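Local structure of ZmpA Glycopeptidase (Clostridium perfringens, 6XSX) at residues A[80-85]-A[109-114]; A[115-120]-A[174-179]. The protein is an M60-family metalloprotease whose catalytic module, the part described here, acts as a glycopeptidase, probably cleaving the peptide backbone of glycosylated proteins. All coordinates share one frame; numbering follows the deposited sequence.

Contact 1 (A[80-85]-A[109-114])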
# COMPACT_ATOMS: atom_id res chain seq x y z
N GLN A 80 8.18 -0.28 -23.58
CA GLN A 80 9.63 -0.42 -23.58
C GLN A 80 10.08 -0.87 -22.20
O GLN A 80 9.59 -0.37 -21.19
CB GLN A 80 10.27 0.91 -23.96
CG GLN A 80 11.72 1.07 -23.50
CD GLN A 80 12.71 0.25 -24.30
OE1 GLN A 80 12.80 0.37 -25.53
NE2 GLN A 80 13.47 -0.59 -23.60
N MET A 81 11.02 -1.83 -22.15
CA MET A 81 11.52 -2.38 -20.90
C MET A 81 12.45 -1.39 -20.19
O MET A 81 13.24 -0.70 -20.85
CB MET A 81 12.28 -3.69 -21.12
CG MET A 81 11.37 -4.88 -21.37
SD MET A 81 10.13 -5.03 -20.05
CE MET A 81 11.12 -5.75 -18.74
N ASP A 82 12.36 -1.36 -18.85
CA ASP A 82 13.36 -0.80 -17.96
C ASP A 82 13.65 0.68 -18.24
O ASP A 82 14.81 1.10 -18.28
CB ASP A 82 14.66 -1.60 -18.01
CG ASP A 82 15.44 -1.59 -16.70
OD1 ASP A 82 15.08 -0.80 -15.80
OD2 ASP A 82 16.40 -2.38 -16.60
N SER A 83 12.58 1.47 -18.40
CA SER A 83 12.68 2.91 -18.47
C SER A 83 12.70 3.48 -17.05
O SER A 83 12.28 2.80 -16.11
CB SER A 83 11.53 3.47 -19.27
OG SER A 83 11.48 4.88 -19.18
N GLN A 84 13.17 4.72 -16.89
CA GLN A 84 13.01 5.42 -15.63
C GLN A 84 11.54 5.77 -15.45
O GLN A 84 11.08 6.00 -14.33
CB GLN A 84 13.90 6.66 -15.56
CG GLN A 84 13.35 7.82 -16.38
CD GLN A 84 14.26 9.02 -16.44
OE1 GLN A 84 14.85 9.30 -17.48
NE2 GLN A 84 14.39 9.73 -15.33
N HIS A 85 10.80 5.79 -16.58
CA HIS A 85 9.37 6.02 -16.61
C HIS A 85 8.65 4.68 -16.85
O HIS A 85 9.24 3.62 -16.66
CB HIS A 85 9.02 7.08 -17.66
CG HIS A 85 9.77 8.36 -17.49
ND1 HIS A 85 9.69 9.13 -16.33
CD2 HIS A 85 10.61 9.02 -18.31
CE1 HIS A 85 10.45 10.20 -16.45
NE2 HIS A 85 11.02 10.16 -17.66
N GLU A 109 16.43 7.64 -21.43
CA GLU A 109 15.39 7.29 -20.47
C GLU A 109 15.57 5.86 -19.94
O GLU A 109 14.87 5.48 -19.00
CB GLU A 109 14.00 7.42 -21.09
CG GLU A 109 13.51 8.85 -21.09
CD GLU A 109 12.26 9.16 -21.88
OE1 GLU A 109 11.45 8.23 -22.16
OE2 GLU A 109 12.08 10.36 -22.20
N LEU A 110 16.47 5.08 -20.55
CA LEU A 110 16.51 3.65 -20.30
C LEU A 110 17.74 3.29 -19.48
O LEU A 110 18.78 3.94 -19.61
CB LEU A 110 16.56 2.91 -21.65
CG LEU A 110 15.46 3.25 -22.66
CD1 LEU A 110 15.53 2.28 -23.83
CD2 LEU A 110 14.08 3.22 -22.02
N ARG A 111 17.64 2.22 -18.67
CA ARG A 111 18.83 1.76 -17.97
C ARG A 111 19.91 1.50 -19.00
O ARG A 111 19.63 0.92 -20.05
CB ARG A 111 18.57 0.49 -17.15
CG ARG A 111 19.74 0.08 -16.27
CD ARG A 111 19.51 -1.21 -15.49
NE ARG A 111 18.16 -1.31 -14.94
CZ ARG A 111 17.78 -0.85 -13.75
NH1 ARG A 111 18.65 -0.23 -12.97
NH2 ARG A 111 16.53 -1.00 -13.35
N PRO A 112 21.16 1.95 -18.78
CA PRO A 112 22.23 1.72 -19.74
C PRO A 112 22.30 0.25 -20.14
O PRO A 112 22.25 -0.64 -19.28
CB PRO A 112 23.46 2.21 -18.95
CG PRO A 112 22.91 3.34 -18.10
CD PRO A 112 21.58 2.78 -17.63
N GLY A 113 22.36 0.01 -21.45
CA GLY A 113 22.53 -1.32 -22.02
C GLY A 113 21.20 -2.01 -22.34
O GLY A 113 21.18 -3.21 -22.59
N THR A 114 20.09 -1.28 -22.26
CA THR A 114 18.80 -1.89 -22.54
C THR A 114 18.52 -1.78 -24.03
O THR A 114 18.65 -0.70 -24.61
CB THR A 114 17.66 -1.23 -21.74
OG1 THR A 114 18.12 -1.11 -20.39
CG2 THR A 114 16.36 -2.01 -21.78
O HOH W 1 10.39 5.91 -21.28
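Glu109 meets the 80-85 loop through both backbone and side chain: its carbonyl O accepts a hydrogen bond from Gln84 N (2.8 Å). Its carboxylate lies at the edge of the His85 ring, the two planes almost perpendicular and CD 3.9 Å from His85 CD2, while a water bridges OE1 to Ser83 OG. The same OG accepts a hydrogen bond from His85 N, closing an ST turn. Leu110 stands opposite Ser83 in a single beta bridge; its CD2 packs on Gln80 CG, and Leu110 CD1 lies 3.5 Å from Gln80 CD of the side-chain amide.

Arg111 carries the polar core. Its backbone N donates to Asp82 O (3.1 Å), and its side chain returns to the same residue in a salt bridge: a bend at chi3 (-41°) after an extended start brings NE to the syn side of Asp82 OD2 at 2.6 Å, in the guanidinium plane but 27° out of that of the carboxylate. The second arm, NH2 to OD1 of Asp82, is a weak bond. A type II turn from Arg111 brings the chain back to Thr114, whose CG2 packs 3.5 Å from Met81 O, beside the amide of Gln80.

The loop following strand 75-80 is thus joined to the one leading into strand 117-123, and both rest against strand 240-244 through Leu244, with Asn263 taking a further hydrogen bond from Arg111 NH1.

Contact 2 (A[115-120]-A[174-179])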
# COMPACT_ATOMS: atom_id res chain seq x y z
N ALA A 115 18.12 -2.91 -24.63
CA ALA A 115 17.67 -2.96 -26.01
C ALA A 115 16.46 -2.04 -26.20
O ALA A 115 15.65 -1.87 -25.29
CB ALA A 115 17.34 -4.38 -26.38
N LYS A 116 16.36 -1.44 -27.40
CA LYS A 116 15.18 -0.67 -27.76
C LYS A 116 14.12 -1.67 -28.21
O LYS A 116 14.10 -2.09 -29.37
CB LYS A 116 15.51 0.37 -28.83
CG LYS A 116 16.61 1.37 -28.47
CD LYS A 116 16.21 2.32 -27.36
CE LYS A 116 17.08 3.57 -27.32
NZ LYS A 116 16.59 4.60 -28.27
N ALA A 117 13.28 -2.10 -27.26
CA ALA A 117 12.36 -3.19 -27.51
C ALA A 117 11.47 -3.34 -26.28
O ALA A 117 11.79 -2.83 -25.21
CB ALA A 117 13.15 -4.46 -27.76
N GLY A 118 10.37 -4.09 -26.46
CA GLY A 118 9.45 -4.36 -25.37
C GLY A 118 8.29 -5.24 -25.83
O GLY A 118 8.46 -6.05 -26.74
N VAL A 119 7.13 -5.07 -25.19
CA VAL A 119 6.01 -5.99 -25.32
C VAL A 119 4.74 -5.21 -25.67
O VAL A 119 4.70 -3.98 -25.54
CB VAL A 119 5.82 -6.82 -24.03
CG1 VAL A 119 7.06 -7.64 -23.68
CG2 VAL A 119 5.39 -5.96 -22.86
N LEU A 120 3.71 -5.95 -26.11
CA LEU A 120 2.42 -5.38 -26.48
C LEU A 120 1.37 -5.86 -25.49
O LEU A 120 1.33 -7.05 -25.17
CB LEU A 120 2.02 -5.80 -27.91
CG LEU A 120 3.01 -5.50 -29.04
CD1 LEU A 120 2.47 -6.03 -30.36
CD2 LEU A 120 3.31 -4.01 -29.16
N GLN A 174 18.94 -7.94 -29.32
CA GLN A 174 18.06 -6.83 -29.66
C GLN A 174 16.65 -7.08 -29.12
O GLN A 174 15.83 -6.16 -29.13
CB GLN A 174 17.90 -6.66 -31.17
CG GLN A 174 19.10 -6.07 -31.91
CD GLN A 174 18.92 -6.13 -33.41
OE1 GLN A 174 18.10 -6.89 -33.95
NE2 GLN A 174 19.70 -5.33 -34.13
N LEU A 175 16.34 -8.34 -28.75
CA LEU A 175 15.04 -8.70 -28.18
C LEU A 175 14.92 -8.14 -26.76
O LEU A 175 15.92 -8.00 -26.07
CB LEU A 175 14.90 -10.22 -28.14
CG LEU A 175 14.61 -10.91 -29.47
CD1 LEU A 175 14.70 -12.42 -29.31
CD2 LEU A 175 13.23 -10.53 -30.00
N PRO A 176 13.70 -7.85 -26.24
CA PRO A 176 13.56 -7.37 -24.86
C PRO A 176 13.77 -8.51 -23.86
O PRO A 176 13.28 -9.62 -24.06
CB PRO A 176 12.10 -6.90 -24.82
CG PRO A 176 11.40 -7.85 -25.77
CD PRO A 176 12.40 -8.04 -26.90
N ASP A 177 14.52 -8.22 -22.78
CA ASP A 177 14.68 -9.15 -21.67
C ASP A 177 13.47 -8.96 -20.75
O ASP A 177 13.46 -8.04 -19.93
CB ASP A 177 16.01 -8.91 -20.94
CG ASP A 177 16.38 -9.98 -19.91
OD1 ASP A 177 15.54 -10.88 -19.65
OD2 ASP A 177 17.50 -9.90 -19.35
N VAL A 178 12.45 -9.81 -20.90
CA VAL A 178 11.17 -9.55 -20.25
C VAL A 178 10.46 -10.86 -19.90
O VAL A 178 10.44 -11.78 -20.72
CB VAL A 178 10.25 -8.67 -21.11
CG1 VAL A 178 9.97 -9.27 -22.48
CG2 VAL A 178 8.93 -8.37 -20.41
N PHE A 179 9.83 -10.88 -18.71
CA PHE A 179 8.86 -11.89 -18.32
C PHE A 179 7.71 -11.23 -17.57
O PHE A 179 7.94 -10.43 -16.66
CB PHE A 179 9.52 -12.96 -17.44
CG PHE A 179 8.57 -13.97 -16.87
CD1 PHE A 179 8.04 -14.99 -17.66
CD2 PHE A 179 8.18 -13.91 -15.54
CE1 PHE A 179 7.14 -15.91 -17.13
CE2 PHE A 179 7.29 -14.83 -15.01
CZ PHE A 179 6.78 -15.83 -15.80
O HOH W 2 16.04 -3.89 -30.52
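Ala115 turns its methyl onto the backbone of the 174-179 loop, where CB lies 3.6 Å from the carbonyl O of Gln174. The CB of Lys116 points away from the loop, and its NZ forms a salt bridge with Glu104; its carbonyl faces the loop, where a water donates to Lys116 O (2.9 Å) and to Gln174 O (2.7 Å), linking two backbone acceptors that could not bond to each other directly.

Ala117 again points its methyl at the loop, touching Gln174 O and meeting Pro176 CD at 3.8 Å. The ring of Pro176 lies against the backbone of Gly118, its CB near Gly118 N and CA and its CG 3.6 Å from Gly118 O. Val119 ends the contact with a valine pair, CG1 meeting CG1 of Val178 tip to tip at 3.5 Å. In Val178 that methyl sits between the backbone N and carbonyl carbon (chi1 58°), while CG2 lies 3.8 Å from the same Val119 CG1. Tyr145 of strand 143-149 touches both valines.

No direct hydrogen bond joins the two segments; Gly118 and Leu120 instead pair with strand 49-56. The 174-179 loop, packed over the mixed beta-sheet of the M60 peptidase module, is the returning arm of a beta-alpha-beta crossover: strands 143-149 and 179-182, adjacent and parallel in that sheet, are joined through helix 155-171.

The two contacts follow one another along the chain, the 109-114 loop of contact 1 running directly into the 115-120 segment of contact 2, and their centres lie about 10 Å apart. Gln80 bridges them: its amide probably bonds through NE2 to Ala115 O (3.0 Å) and through OE1 to Ala117 N (3.1 Å), while Met81 CE packs on Asp177 O. Both are largely buried, each with a more exposed margin, at His85 in contact 1 and at Gln174 in contact 2. Each has one bridging water, but contact 1 holds two irregular loops by backbone hydrogen bonds and a salt bridge, whereas contact 2, lacking direct hydrogen bonds, sets loop against sheet strand by apolar packing.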